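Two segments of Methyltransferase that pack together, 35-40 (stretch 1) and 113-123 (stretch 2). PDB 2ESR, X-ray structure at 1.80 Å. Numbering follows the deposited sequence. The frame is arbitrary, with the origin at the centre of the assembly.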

# COMPACT_ATOMS: atom_id res chain seq x y z
N VAL A 35 -5.87 -7.06 -3.01
CA VAL A 35 -5.02 -8.21 -3.29
C VAL A 35 -3.71 -8.09 -2.50
O VAL A 35 -3.18 -6.99 -2.33
CB VAL A 35 -4.65 -8.28 -4.79
CG1 VAL A 35 -3.69 -9.44 -5.06
CG2 VAL A 35 -5.91 -8.44 -5.63
N LEU A 36 -3.22 -9.22 -2.00
CA LEU A 36 -1.94 -9.27 -1.30
C LEU A 36 -1.10 -10.29 -2.06
O LEU A 36 -1.50 -11.44 -2.20
CB LEU A 36 -2.10 -9.71 0.16
CG LEU A 36 -0.77 -9.96 0.90
CD1 LEU A 36 0.06 -8.68 0.94
CD2 LEU A 36 -1.06 -10.43 2.31
N ASP A 37 0.05 -9.86 -2.57
CA ASP A 37 0.93 -10.75 -3.31
C ASP A 37 2.24 -10.84 -2.54
O ASP A 37 3.09 -9.95 -2.65
CB ASP A 37 1.18 -10.20 -4.71
CG ASP A 37 1.75 -11.23 -5.67
OD1 ASP A 37 2.35 -12.22 -5.19
OD2 ASP A 37 1.62 -11.04 -6.90
N LEU A 38 2.39 -11.89 -1.75
CA LEU A 38 3.59 -12.11 -0.96
C LEU A 38 4.56 -12.90 -1.84
O LEU A 38 4.14 -13.75 -2.62
CB LEU A 38 3.24 -12.88 0.32
CG LEU A 38 2.30 -12.14 1.27
CD1 LEU A 38 1.96 -13.04 2.46
CD2 LEU A 38 2.95 -10.85 1.74
N PHE A 39 5.85 -12.63 -1.69
CA PHE A 39 6.87 -13.29 -2.50
C PHE A 39 6.43 -13.02 -3.93
O PHE A 39 6.38 -13.92 -4.77
CB PHE A 39 6.90 -14.80 -2.23
CG PHE A 39 6.83 -15.16 -0.76
CD1 PHE A 39 5.61 -15.46 -0.17
CD2 PHE A 39 7.98 -15.20 0.02
CE1 PHE A 39 5.53 -15.79 1.19
CE2 PHE A 39 7.92 -15.53 1.37
CZ PHE A 39 6.69 -15.82 1.96
N ALA A 40 6.10 -11.76 -4.20
CA ALA A 40 5.58 -11.30 -5.48
C ALA A 40 6.32 -11.61 -6.78
O ALA A 40 5.69 -11.71 -7.84
CB ALA A 40 5.30 -9.81 -5.41
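Stretch 2, residues 113-123: ETIVATIEALA

The residue that gives up the most surface to this contact, Phe39, lies just beyond the extended residues of stretch 1 and has a left-handed backbone, with phi/psi of 55/48°. Its CA-to-CB bond points toward stretch 2, and with chi1 at -45° (m) and chi2 at 95° the ring extends to the helix, where 44 Å² of the residue is covered.

Stretch 2 is helical throughout, with phi between -71 and -60° and psi between -50 and -35°. Its i to i+4 backbone hydrogen bonds run unbroken from Ala117 N to Glu113 O (3.1 Å) through Ala123 N to Ile119 O (2.9 Å). The helix runs roughly antiparallel to the strand of residues 35-38: the N-to-C directions make an angle of 143°, and the axes come no closer than 12.2 Å. The register of nearest CA atoms confirms the sense, because the helix partners fall in number as stretch 1 advances: Leu36 CA to Leu122 CA is 10.6 Å, Leu38 CA to Thr118 CA 9.1 Å, and Phe39 CA to Thr114 CA 10.4 Å. At such backbone separations, side chains must bridge the gap.

The helix meets stretch 1 through Thr114, Thr118 and Leu122, spaced four residues apart and therefore aligned along one side. Each directs its CA-to-CB bond toward stretch 1. On the strand, alternation does the equivalent work: Leu36 and Leu38 point toward the helix, whereas Val35 and Asp37 have side chains that remain more than 10 Å from it.

The pairings follow the register. Leu36 CD2 lies 3.8 Å from Leu122 CD2, an apolar contact between leucine methyls. Leu38, in the m,t rotamer, places CD1 3.5 Å from Thr118 CG2 and, more loosely, 4.4 Å from Leu122 CD1, so this one methyl touches two residues a helical turn apart. Phe39 CZ is 3.5 Å from Thr114 CG2 and 4.0 Å from Thr118 OG1; the latter oxygen sits at the ring edge, near the ring plane.

No hydrogen bond links the stretches, and the hydroxyl of Thr118 is engaged within its own helix: OG1 donates to Thr114 O at 2.7 Å. That carbonyl also accepts from Thr118 N at 2.8 Å. With chi1 at -59° (m), Thr118 thus turns its hydroxyl back to the preceding turn while its CG2 methyl meets Leu38. The contact is small, burying 196 Å² over both sides, and rests on close packing of side chains.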

# COMPACT_ATOMS: atom_id res chain seq x y z
N GLU A 113 6.48 -25.60 3.51
CA GLU A 113 6.75 -25.03 4.83
C GLU A 113 6.29 -23.59 4.96
O GLU A 113 5.62 -23.21 5.92
CB GLU A 113 8.26 -25.04 5.12
CG GLU A 113 8.92 -26.39 5.16
CD GLU A 113 8.50 -27.23 6.35
OE1 GLU A 113 7.99 -26.66 7.34
OE2 GLU A 113 8.69 -28.46 6.28
N THR A 114 6.66 -22.77 3.98
CA THR A 114 6.32 -21.35 4.03
C THR A 114 4.84 -21.07 3.81
O THR A 114 4.29 -20.13 4.39
CB THR A 114 7.15 -20.58 3.01
OG1 THR A 114 8.54 -20.86 3.23
CG2 THR A 114 6.92 -19.09 3.16
N ILE A 115 4.20 -21.85 2.95
CA ILE A 115 2.78 -21.63 2.71
C ILE A 115 2.01 -21.84 4.01
O ILE A 115 1.18 -21.01 4.39
CB ILE A 115 2.25 -22.56 1.61
CG1 ILE A 115 2.76 -22.05 0.26
CG2 ILE A 115 0.73 -22.63 1.65
CD1 ILE A 115 2.38 -22.93 -0.91
N VAL A 116 2.30 -22.92 4.72
CA VAL A 116 1.61 -23.19 5.97
C VAL A 116 1.88 -22.09 7.01
O VAL A 116 0.96 -21.54 7.62
CB VAL A 116 2.02 -24.56 6.54
CG1 VAL A 116 1.40 -24.77 7.92
CG2 VAL A 116 1.56 -25.67 5.60
N ALA A 117 3.15 -21.75 7.20
CA ALA A 117 3.51 -20.73 8.17
C ALA A 117 2.88 -19.38 7.82
O ALA A 117 2.40 -18.67 8.70
CB ALA A 117 5.02 -20.59 8.25
N THR A 118 2.88 -19.04 6.54
CA THR A 118 2.33 -17.75 6.12
C THR A 118 0.82 -17.66 6.31
O THR A 118 0.32 -16.65 6.78
CB THR A 118 2.71 -17.44 4.66
OG1 THR A 118 4.14 -17.41 4.55
CG2 THR A 118 2.16 -16.08 4.23
N ILE A 119 0.09 -18.72 5.93
CA ILE A 119 -1.36 -18.70 6.09
C ILE A 119 -1.71 -18.66 7.58
O ILE A 119 -2.65 -17.98 7.99
CB ILE A 119 -2.00 -19.91 5.39
CG1 ILE A 119 -1.79 -19.78 3.88
CG2 ILE A 119 -3.49 -19.99 5.72
CD1 ILE A 119 -2.32 -20.92 3.05
N GLU A 120 -0.95 -19.39 8.39
CA GLU A 120 -1.20 -19.37 9.83
C GLU A 120 -0.98 -17.95 10.36
O GLU A 120 -1.76 -17.46 11.18
CB GLU A 120 -0.25 -20.33 10.55
CG GLU A 120 -0.58 -21.79 10.35
CD GLU A 120 -1.76 -22.26 11.18
OE1 GLU A 120 -2.14 -23.44 11.06
OE2 GLU A 120 -2.29 -21.45 11.97
N ALA A 121 0.07 -17.29 9.88
CA ALA A 121 0.37 -15.93 10.33
C ALA A 121 -0.70 -14.95 9.88
O ALA A 121 -1.13 -14.09 10.66
CB ALA A 121 1.73 -15.49 9.82
N LEU A 122 -1.14 -15.07 8.63
CA LEU A 122 -2.17 -14.18 8.10
C LEU A 122 -3.47 -14.34 8.88
O LEU A 122 -4.16 -13.35 9.17
CB LEU A 122 -2.43 -14.48 6.62
CG LEU A 122 -1.35 -14.06 5.62
CD1 LEU A 122 -1.63 -14.70 4.28
CD2 LEU A 122 -1.30 -12.52 5.52
N ALA A 123 -3.80 -15.58 9.21
CA ALA A 123 -5.03 -15.87 9.95
C ALA A 123 -4.95 -15.33 11.37
O ALA A 123 -5.93 -14.77 11.89
CB ALA A 123 -5.27 -17.38 9.98